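Local coordinates for tyrosine recombinase XerH (Helicobacter pylori, PDB 5JK0) that catalyses site-specific cutting and rejoining of DNA at difH through a tyrosine nucleophile, and takes part in chromosome segregation, at a contact of chain A with DNA and the interface of chains A and B. Residues are numbered along the deposited sequence; one frame, centred on the assembly and turned at random. Chains: chain A/B, Tyrosine recombinase XerH.

The three contacts lie far apart on a tyrosine recombinase that wraps its DNA. Contact 1 and contact 2 are about 31 Å apart, contact 1 and contact 3 about 35 Å, and contact 2 and contact 3 about 49 Å, each between the centres of their C-alpha atoms. They share no residue. Contact 1 holds the backbone of difH between the core-binding region and the catalytic part. The C-terminal helix of chain B docks on chain A in contact 2, and N-terminal helices of both chains meet in contact 3. Contact 2, about 15 Å from A:Arg214, is the nearest to that active-site residue.

Contact 1: a contact of chain A with DNA. Residues chain A 121-122, 124-125, 306. With nucleotides of chain C.
The N-terminal end of helix 123-143, with the loop residues A:Leu121 and A:Ser122 leading into it, meets the backbone of the difH strand at DA10 and DA11 of chain C. It belongs to the core-binding region of this phage-integrase-family recombinase; A:Lys306 reaches the same strand from a loop of the catalytic region. The phosphate of DA10 is gripped through OP2, which accepts from both the A:Ser122 N-H and the A:Thr125 hydroxyl. The bond from the backbone N of A:Ser122 to DA10 OP2 is nearly straight, 170° at the hydrogen and 3.0 Å long. OG1, set anti to the carbonyl carbon of A:Thr125 and beside its backbone N (chi1 -58°), comes within 2.6 Å of DA10 OP2. The side chain of A:Ser122 is turned so that its hydroxyl is flanked by both backbone neighbours, N and C (chi1 71°). From there A:Ser122 OG gives a bond to the bridging O5' of DA10 at 3.3 Å, shares a hydrogen bond with A:Thr125 OG1 at 3.0 Å, and accepts the N-H of A:Thr125, capping the helix start. The helix end may add a favourable electrostatic pull on the phosphate. A:Leu121 brings CB and CD2 alongside OP2, and A:Ala124 CB packs 3.9 Å from C8 of the DA11 base. A water links A:Ala124 N to DA11 OP2. A:Lys306, bent at chi2 and then extended, ends with NZ in a salt bridge 3.1 Å from DA11 OP1, again a phosphate oxygen.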
loop_
_atom_site.group_PDB
_atom_site.type_symbol
_atom_site.label_atom_id
_atom_site.label_comp_id
_atom_site.label_asym_id
_atom_site.label_seq_id
_atom_site.Cartn_x
_atom_site.Cartn_y
_atom_site.Cartn_z
ATOM N N LEU A 121 -12.470 -38.590 -3.974
ATOM C CA LEU A 121 -12.532 -37.182 -4.349
ATOM C C LEU A 121 -11.232 -36.730 -5.007
ATOM O O LEU A 121 -10.181 -37.337 -4.805
ATOM C CB LEU A 121 -12.835 -36.320 -3.122
ATOM C CG LEU A 121 -14.079 -36.723 -2.327
ATOM C CD1 LEU A 121 -14.306 -35.774 -1.159
ATOM C CD2 LEU A 121 -15.301 -36.775 -3.229
ATOM N N SER A 122 -11.311 -35.658 -5.791
ATOM C CA SER A 122 -10.154 -35.159 -6.528
ATOM C C SER A 122 -9.111 -34.554 -5.596
ATOM O O SER A 122 -9.381 -34.311 -4.420
ATOM C CB SER A 122 -10.586 -34.119 -7.566
ATOM O OG SER A 122 -10.999 -32.914 -6.942
ATOM N N ALA A 124 -7.864 -31.564 -5.765
ATOM C CA ALA A 124 -8.259 -30.196 -5.449
ATOM C C ALA A 124 -9.270 -30.173 -4.309
ATOM O O ALA A 124 -9.232 -29.293 -3.449
ATOM C CB ALA A 124 -8.831 -29.510 -6.682
ATOM N N THR A 125 -10.172 -31.150 -4.309
ATOM C CA THR A 125 -11.171 -31.271 -3.255
ATOM C C THR A 125 -10.511 -31.637 -1.928
ATOM O O THR A 125 -10.872 -31.106 -0.877
ATOM C CB THR A 125 -12.238 -32.323 -3.610
ATOM O OG1 THR A 125 -12.866 -31.966 -4.847
ATOM C CG2 THR A 125 -13.296 -32.405 -2.519
ATOM N N LYS A 306 -13.819 -30.773 -19.753
ATOM C CA LYS A 306 -14.618 -29.635 -19.309
ATOM C C LYS A 306 -15.429 -29.104 -20.487
ATOM O O LYS A 306 -14.932 -29.054 -21.613
ATOM C CB LYS A 306 -13.725 -28.536 -18.730
ATOM C CG LYS A 306 -12.747 -29.007 -17.661
ATOM C CD LYS A 306 -13.440 -29.264 -16.330
ATOM C CE LYS A 306 -12.438 -29.682 -15.262
ATOM N NZ LYS A 306 -13.068 -29.805 -13.920
ATOM P P DA C 9 -19.409 -34.743 -2.237
ATOM O OP1 DA C 9 -19.342 -36.212 -2.393
ATOM O OP2 DA C 9 -18.970 -34.116 -0.971
ATOM O "O5'" DA C 9 -18.599 -34.073 -3.445
ATOM C "C5'" DA C 9 -18.930 -34.418 -4.783
ATOM C "C4'" DA C 9 -18.267 -33.484 -5.781
ATOM O "O4'" DA C 9 -18.733 -32.133 -5.583
ATOM C "C3'" DA C 9 -16.736 -33.413 -5.706
ATOM O "O3'" DA C 9 -16.176 -34.002 -6.874
ATOM C "C2'" DA C 9 -16.426 -31.905 -5.627
ATOM C "C1'" DA C 9 -17.741 -31.273 -6.065
ATOM N N9 DA C 9 -17.965 -29.937 -5.521
ATOM C C8 DA C 9 -18.164 -29.598 -4.212
ATOM N N7 DA C 9 -18.336 -28.310 -4.020
ATOM C C5 DA C 9 -18.248 -27.769 -5.290
ATOM C C6 DA C 9 -18.344 -26.446 -5.770
ATOM N N6 DA C 9 -18.564 -25.389 -4.981
ATOM N N1 DA C 9 -18.206 -26.250 -7.098
ATOM C C2 DA C 9 -17.983 -27.309 -7.887
ATOM N N3 DA C 9 -17.873 -28.594 -7.554
ATOM C C4 DA C 9 -18.017 -28.757 -6.228
ATOM P P DA C 10 -14.584 -34.138 -7.042
ATOM O OP1 DA C 10 -14.343 -35.245 -7.992
ATOM O OP2 DA C 10 -13.975 -34.179 -5.694
ATOM O "O5'" DA C 10 -14.154 -32.765 -7.745
ATOM C "C5'" DA C 10 -14.747 -32.387 -8.981
ATOM C "C4'" DA C 10 -14.230 -31.038 -9.450
ATOM O "O4'" DA C 10 -14.824 -29.979 -8.653
ATOM C "C3'" DA C 10 -12.711 -30.851 -9.343
ATOM O "O3'" DA C 10 -12.192 -30.357 -10.574
ATOM C "C2'" DA C 10 -12.554 -29.823 -8.221
ATOM C "C1'" DA C 10 -13.834 -29.022 -8.373
ATOM N N9 DA C 10 -14.209 -28.284 -7.172
ATOM C C8 DA C 10 -14.245 -28.757 -5.889
ATOM N N7 DA C 10 -14.615 -27.860 -5.004
ATOM C C5 DA C 10 -14.831 -26.719 -5.758
ATOM C C6 DA C 10 -15.240 -25.415 -5.413
ATOM N N6 DA C 10 -15.514 -25.035 -4.159
ATOM N N1 DA C 10 -15.358 -24.512 -6.410
ATOM C C2 DA C 10 -15.085 -24.893 -7.662
ATOM N N3 DA C 10 -14.691 -26.086 -8.108
ATOM C C4 DA C 10 -14.583 -26.962 -7.096
ATOM P P DA C 11 -10.649 -30.600 -10.950
ATOM O OP1 DA C 11 -10.466 -30.210 -12.366
ATOM O OP2 DA C 11 -10.294 -31.969 -10.519
ATOM O "O5'" DA C 11 -9.857 -29.574 -10.008
ATOM C "C5'" DA C 11 -9.325 -28.368 -10.549
ATOM C "C4'" DA C 11 -10.407 -27.314 -10.721
ATOM O "O4'" DA C 11 -11.113 -27.137 -9.469
ATOM C "C3'" DA C 11 -9.891 -25.929 -11.129
ATOM O "O3'" DA C 11 -10.533 -25.491 -12.320
ATOM C "C2'" DA C 11 -10.232 -25.025 -9.939
ATOM C "C1'" DA C 11 -11.374 -25.771 -9.267
ATOM N N9 DA C 11 -11.446 -25.524 -7.828
ATOM C C8 DA C 11 -11.141 -26.401 -6.825
ATOM N N7 DA C 11 -11.294 -25.903 -5.620
ATOM C C5 DA C 11 -11.724 -24.606 -5.848
ATOM C C6 DA C 11 -12.061 -23.550 -4.978
ATOM N N6 DA C 11 -12.011 -23.650 -3.646
ATOM N N1 DA C 11 -12.454 -22.384 -5.532
ATOM C C2 DA C 11 -12.501 -22.287 -6.867
ATOM N N3 DA C 11 -12.207 -23.207 -7.785
ATOM C C4 DA C 11 -11.820 -24.354 -7.204
HETATM O O HOH W 1 -7.909 -32.132 -8.816
#

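Contact 2: the interface of chains A and B. Residues chain A 248, 320, 324, 326, 328-329, 332-333; chain B 352-356.
This is a helix-docking interface between neighbouring recombinase subunits, in which the C-terminal helix 353-357 of chain B lies against the catalytic region of chain A. Such exchange of C-terminal segments is typical of tyrosine recombinases and ties the subunits together. A:Leu329, with CG anti to its backbone N (chi1 -175°), points its two methyl branches at the helix: CD1 lies 3.4 Å from the carbonyl O of B:Arg352 and also touches B:Ala356 CB, which CD2 approaches too. The same alanine CB meets A:Leu320 CD1 at 3.7 Å, so the methyl sits in the corner formed by two leucines. On strand 244-250, A:Met248 crosses B:Leu353 at about a right angle, its SD 3.6 Å from B:Leu353 CB. B:Arg352 bends at chi3 (-47°) and meets A:Asp326 tip to tip, with carboxylate and guanidinium planes almost parallel; the salt bridge spans 3.0 Å from NH2 to OD2, although its hydrogen-bond geometry is weak. A:Ile328 CB sits at the guanidinium edge, in its plane. A:Asp326 is the N-cap of helix 327-334: OD1 accepts the A:Leu329 N-H, 3.2 Å from N, above the carboxylate plane, a second-shell bond holding the carboxylate. A:Arg324, bent at chi2, donates its NE-H in a bent bond to B:Glu355 O, 3.2 Å from NE. A:Glu332 OE1, 4.3 Å from B:Arg352 NH1, may add attraction; B:Arg352 may also offset repulsion between A:Asp326 OD2 and B:Glu355 OE1, 4.4 Å apart.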
loop_
_atom_site.group_PDB
_atom_site.type_symbol
_atom_site.label_atom_id
_atom_site.label_comp_id
_atom_site.label_asym_id
_atom_site.label_seq_id
_atom_site.Cartn_x
_atom_site.Cartn_y
_atom_site.Cartn_z
ATOM N N MET A 248 -10.946 -5.533 -25.477
ATOM C CA MET A 248 -11.346 -5.042 -26.788
ATOM C C MET A 248 -11.673 -6.188 -27.735
ATOM O O MET A 248 -11.027 -7.234 -27.702
ATOM C CB MET A 248 -10.250 -4.163 -27.396
ATOM C CG MET A 248 -9.900 -2.932 -26.570
ATOM S SD MET A 248 -8.653 -1.892 -27.359
ATOM C CE MET A 248 -9.568 -1.263 -28.763
ATOM N N LEU A 320 -4.326 -16.728 -27.466
ATOM C CA LEU A 320 -3.717 -15.407 -27.382
ATOM C C LEU A 320 -2.193 -15.484 -27.321
ATOM O O LEU A 320 -1.501 -14.733 -28.011
ATOM C CB LEU A 320 -4.254 -14.651 -26.164
ATOM C CG LEU A 320 -3.705 -13.239 -25.950
ATOM C CD1 LEU A 320 -3.863 -12.401 -27.211
ATOM C CD2 LEU A 320 -4.395 -12.572 -24.768
ATOM N N ARG A 324 0.460 -14.340 -30.314
ATOM C CA ARG A 324 1.209 -13.114 -30.047
ATOM C C ARG A 324 2.495 -13.330 -29.252
ATOM O O ARG A 324 3.400 -12.497 -29.308
ATOM C CB ARG A 324 0.315 -12.112 -29.314
ATOM C CG ARG A 324 -0.798 -11.542 -30.180
ATOM C CD ARG A 324 -0.225 -10.761 -31.355
ATOM N NE ARG A 324 -1.264 -10.302 -32.272
ATOM C CZ ARG A 324 -1.601 -10.928 -33.396
ATOM N NH1 ARG A 324 -0.977 -12.043 -33.752
ATOM N NH2 ARG A 324 -2.560 -10.436 -34.169
ATOM N N ASP A 326 3.047 -13.050 -26.148
ATOM C CA ASP A 326 3.201 -11.923 -25.237
ATOM C C ASP A 326 2.531 -12.243 -23.902
ATOM O O ASP A 326 1.305 -12.208 -23.790
ATOM C CB ASP A 326 2.601 -10.655 -25.854
ATOM C CG ASP A 326 3.004 -9.387 -25.117
ATOM O OD1 ASP A 326 3.309 -9.453 -23.908
ATOM O OD2 ASP A 326 3.009 -8.314 -25.756
ATOM N N ILE A 328 2.650 -10.625 -20.985
ATOM C CA ILE A 328 2.039 -9.447 -20.377
ATOM C C ILE A 328 0.654 -9.192 -20.965
ATOM O O ILE A 328 -0.287 -8.847 -20.247
ATOM C CB ILE A 328 2.912 -8.192 -20.573
ATOM C CG1 ILE A 328 4.317 -8.427 -20.015
ATOM C CG2 ILE A 328 2.274 -6.983 -19.902
ATOM C CD1 ILE A 328 4.356 -8.602 -18.518
ATOM N N LEU A 329 0.539 -9.374 -22.278
ATOM C CA LEU A 329 -0.727 -9.184 -22.978
ATOM C C LEU A 329 -1.787 -10.157 -22.465
ATOM O O LEU A 329 -2.955 -9.795 -22.316
ATOM C CB LEU A 329 -0.534 -9.357 -24.486
ATOM C CG LEU A 329 -1.735 -9.066 -25.386
ATOM C CD1 LEU A 329 -2.207 -7.634 -25.203
ATOM C CD2 LEU A 329 -1.386 -9.334 -26.844
ATOM N N GLU A 332 -2.983 -8.929 -18.904
ATOM C CA GLU A 332 -3.861 -7.766 -18.975
ATOM C C GLU A 332 -5.224 -8.111 -19.568
ATOM O O GLU A 332 -6.250 -7.613 -19.110
ATOM C CB GLU A 332 -3.205 -6.652 -19.794
ATOM C CG GLU A 332 -1.929 -6.100 -19.181
ATOM C CD GLU A 332 -1.303 -5.007 -20.025
ATOM O OE1 GLU A 332 -0.367 -4.341 -19.538
ATOM O OE2 GLU A 332 -1.748 -4.813 -21.177
ATOM N N ALA A 333 -5.229 -8.963 -20.588
ATOM C CA ALA A 333 -6.467 -9.332 -21.267
ATOM C C ALA A 333 -7.353 -10.218 -20.395
ATOM O O ALA A 333 -8.573 -10.063 -20.379
ATOM C CB ALA A 333 -6.161 -10.030 -22.582
ATOM N N ARG B 352 -2.331 -2.172 -24.909
ATOM C CA ARG B 352 -2.070 -2.850 -26.174
ATOM C C ARG B 352 -3.158 -3.874 -26.471
ATOM O O ARG B 352 -2.910 -4.884 -27.129
ATOM C CB ARG B 352 -0.702 -3.532 -26.148
ATOM C CG ARG B 352 0.412 -2.674 -25.573
ATOM C CD ARG B 352 1.761 -3.361 -25.708
ATOM N NE ARG B 352 1.714 -4.752 -25.268
ATOM C CZ ARG B 352 1.896 -5.147 -24.012
ATOM N NH1 ARG B 352 2.137 -4.257 -23.061
ATOM N NH2 ARG B 352 1.836 -6.437 -23.707
ATOM N N LEU B 353 -4.366 -3.601 -25.986
ATOM C CA LEU B 353 -5.479 -4.534 -26.109
ATOM C C LEU B 353 -5.908 -4.752 -27.559
ATOM O O LEU B 353 -6.549 -5.753 -27.878
ATOM C CB LEU B 353 -6.671 -4.043 -25.282
ATOM C CG LEU B 353 -6.470 -3.963 -23.767
ATOM C CD1 LEU B 353 -7.651 -3.269 -23.109
ATOM C CD2 LEU B 353 -6.260 -5.350 -23.173
ATOM N N GLU B 354 -5.551 -3.815 -28.433
ATOM C CA GLU B 354 -5.875 -3.930 -29.851
ATOM C C GLU B 354 -5.163 -5.124 -30.483
ATOM O O GLU B 354 -5.672 -5.736 -31.421
ATOM C CB GLU B 354 -5.504 -2.644 -30.593
ATOM N N GLU B 355 -3.986 -5.449 -29.957
ATOM C CA GLU B 355 -3.208 -6.580 -30.452
ATOM C C GLU B 355 -3.886 -7.906 -30.119
ATOM O O GLU B 355 -3.782 -8.873 -30.871
ATOM C CB GLU B 355 -1.795 -6.555 -29.867
ATOM C CG GLU B 355 -1.037 -5.265 -30.129
ATOM C CD GLU B 355 0.343 -5.263 -29.498
ATOM O OE1 GLU B 355 0.742 -6.305 -28.935
ATOM O OE2 GLU B 355 1.027 -4.220 -29.565
ATOM N N ALA B 356 -4.581 -7.942 -28.987
ATOM C CA ALA B 356 -5.247 -9.158 -28.536
ATOM C C ALA B 356 -6.563 -9.386 -29.274
ATOM O O ALA B 356 -7.026 -10.519 -29.398
ATOM C CB ALA B 356 -5.487 -9.101 -27.036
#

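Contact 3: the interface of chains A and B. Residues chain A 25, 43, 47, 50-51; chain B 86, 90, 93-95.
A:Asn47 turns CG anti to its carbonyl carbon (chi1 -56°), while B:Ile93 holds CG1 where N and C of its backbone flank it on both sides (chi1 60°), and the two side chains cross at about a right angle. This pairing lies in the SAM-like, core-binding region of two phage-integrase-family subunits and may help pair them in the DNA-bound assembly: helices 12-30 and 39-50 of chain A face the last turns of helix 74-93 of chain B. B:Ile93 presents its extended CG1-CD1 branch to the amide of A:Asn47, with CD1 3.4 Å from ND2. Within chain A, that ND2 rests 3.4 Å above the plane of the A:Phe43 ring, toward its rim; it thus touches the ring face and, at roughly a right angle to it, the isoleucine methyl. A:Phe43, its CG anti to the backbone N (chi1 169°), brings CE1 to B:Tyr86 CE1 at 3.9 Å, the side chains crossing obliquely; B:Ala90 CB approaches the same phenylalanine corner. Protein atoms make no direct polar bond between the chains here; a water joins them instead. It is 2.8 Å from A:Asn47 OD1 and 3.0 Å from the backbone O of B:Thr94, and is hydrogen-bonded to A:Arg25 NH2 at 2.9 Å. The extended A:Arg25 chain carries its guanidinium there, crossing B:Thr94 at about a right angle with NH2 near CG2. A:Asn50 and A:Gln51 approach the carbonyl oxygens at the helix end without bonding.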
loop_
_atom_site.group_PDB
_atom_site.type_symbol
_atom_site.label_atom_id
_atom_site.label_comp_id
_atom_site.label_asym_id
_atom_site.label_seq_id
_atom_site.Cartn_x
_atom_site.Cartn_y
_atom_site.Cartn_z
ATOM N N ARG A 25 -19.829 -18.974 11.724
ATOM C CA ARG A 25 -20.499 -17.692 11.907
ATOM C C ARG A 25 -19.526 -16.542 11.677
ATOM O O ARG A 25 -19.882 -15.522 11.081
ATOM C CB ARG A 25 -21.112 -17.593 13.304
ATOM C CG ARG A 25 -21.928 -16.328 13.525
ATOM C CD ARG A 25 -22.344 -16.182 14.978
ATOM N NE ARG A 25 -23.116 -14.963 15.202
ATOM C CZ ARG A 25 -22.578 -13.765 15.411
ATOM N NH1 ARG A 25 -21.260 -13.624 15.431
ATOM N NH2 ARG A 25 -23.358 -12.709 15.606
ATOM N N PHE A 43 -28.348 -11.609 7.989
ATOM C CA PHE A 43 -28.502 -11.228 9.387
ATOM C C PHE A 43 -29.169 -12.345 10.184
ATOM O O PHE A 43 -28.746 -12.662 11.296
ATOM C CB PHE A 43 -29.311 -9.933 9.505
ATOM C CG PHE A 43 -29.744 -9.613 10.907
ATOM C CD1 PHE A 43 -28.830 -9.157 11.842
ATOM C CD2 PHE A 43 -31.069 -9.756 11.286
ATOM C CE1 PHE A 43 -29.228 -8.859 13.133
ATOM C CE2 PHE A 43 -31.473 -9.461 12.575
ATOM C CZ PHE A 43 -30.551 -9.010 13.500
ATOM N N ASN A 47 -27.627 -15.100 13.576
ATOM C CA ASN A 47 -28.332 -15.426 14.807
ATOM C C ASN A 47 -28.701 -16.906 14.882
ATOM O O ASN A 47 -28.577 -17.531 15.933
ATOM C CB ASN A 47 -29.589 -14.565 14.937
ATOM C CG ASN A 47 -29.285 -13.081 14.865
ATOM O OD1 ASN A 47 -28.224 -12.633 15.298
ATOM N ND2 ASN A 47 -30.216 -12.311 14.312
ATOM N N ASN A 50 -25.879 -19.154 15.855
ATOM C CA ASN A 50 -25.569 -19.078 17.276
ATOM C C ASN A 50 -26.607 -19.808 18.121
ATOM O O ASN A 50 -26.342 -20.189 19.262
ATOM C CB ASN A 50 -25.464 -17.617 17.712
ATOM C CG ASN A 50 -24.346 -17.385 18.707
ATOM O OD1 ASN A 50 -23.181 -17.260 18.327
ATOM N ND2 ASN A 50 -24.695 -17.321 19.985
ATOM N N GLN A 51 -27.790 -20.007 17.547
ATOM C CA GLN A 51 -28.883 -20.683 18.237
ATOM C C GLN A 51 -28.955 -22.162 17.859
ATOM O O GLN A 51 -29.835 -22.888 18.323
ATOM C CB GLN A 51 -30.215 -19.997 17.919
ATOM C CG GLN A 51 -30.297 -18.544 18.366
ATOM C CD GLN A 51 -31.344 -17.755 17.597
ATOM O OE1 GLN A 51 -31.900 -18.238 16.610
ATOM N NE2 GLN A 51 -31.619 -16.535 18.051
ATOM N N TYR B 86 -30.511 -1.717 13.487
ATOM C CA TYR B 86 -29.768 -2.946 13.734
ATOM C C TYR B 86 -29.702 -3.266 15.221
ATOM O O TYR B 86 -30.059 -4.364 15.644
ATOM C CB TYR B 86 -28.353 -2.838 13.153
ATOM C CG TYR B 86 -27.386 -3.886 13.664
ATOM C CD1 TYR B 86 -27.375 -5.171 13.130
ATOM C CD2 TYR B 86 -26.478 -3.589 14.674
ATOM C CE1 TYR B 86 -26.491 -6.131 13.594
ATOM C CE2 TYR B 86 -25.594 -4.542 15.144
ATOM C CZ TYR B 86 -25.604 -5.809 14.602
ATOM O OH TYR B 86 -24.723 -6.756 15.071
ATOM N N ALA B 90 -30.861 -6.527 17.273
ATOM C CA ALA B 90 -29.710 -7.407 17.447
ATOM C C ALA B 90 -29.308 -7.557 18.912
ATOM O O ALA B 90 -28.758 -8.585 19.304
ATOM C CB ALA B 90 -28.528 -6.903 16.633
ATOM N N ILE B 93 -31.065 -10.722 20.422
ATOM C CA ILE B 93 -30.934 -12.074 19.880
ATOM C C ILE B 93 -29.547 -12.420 19.338
ATOM O O ILE B 93 -29.389 -13.427 18.649
ATOM C CB ILE B 93 -31.954 -12.315 18.746
ATOM C CG1 ILE B 93 -31.735 -11.317 17.609
ATOM C CG2 ILE B 93 -33.381 -12.231 19.274
ATOM C CD1 ILE B 93 -32.705 -11.483 16.459
ATOM N N THR B 94 -28.545 -11.601 19.643
ATOM C CA THR B 94 -27.183 -11.897 19.204
ATOM C C THR B 94 -26.639 -13.112 19.952
ATOM O O THR B 94 -26.063 -14.020 19.354
ATOM C CB THR B 94 -26.237 -10.699 19.413
ATOM O OG1 THR B 94 -26.658 -9.607 18.588
ATOM C CG2 THR B 94 -24.810 -11.077 19.043
ATOM N N GLU B 95 -26.835 -13.117 21.266
ATOM C CA GLU B 95 -26.433 -14.238 22.108
ATOM C C GLU B 95 -27.611 -14.684 22.968
ATOM O O GLU B 95 -28.718 -14.163 22.823
ATOM C CB GLU B 95 -25.239 -13.853 22.984
ATOM C CG GLU B 95 -24.006 -13.436 22.197
ATOM C CD GLU B 95 -22.898 -12.905 23.083
ATOM O OE1 GLU B 95 -23.158 -12.663 24.281
ATOM O OE2 GLU B 95 -21.769 -12.729 22.581
HETATM O O HOH W 2 -25.888 -13.792 16.378
#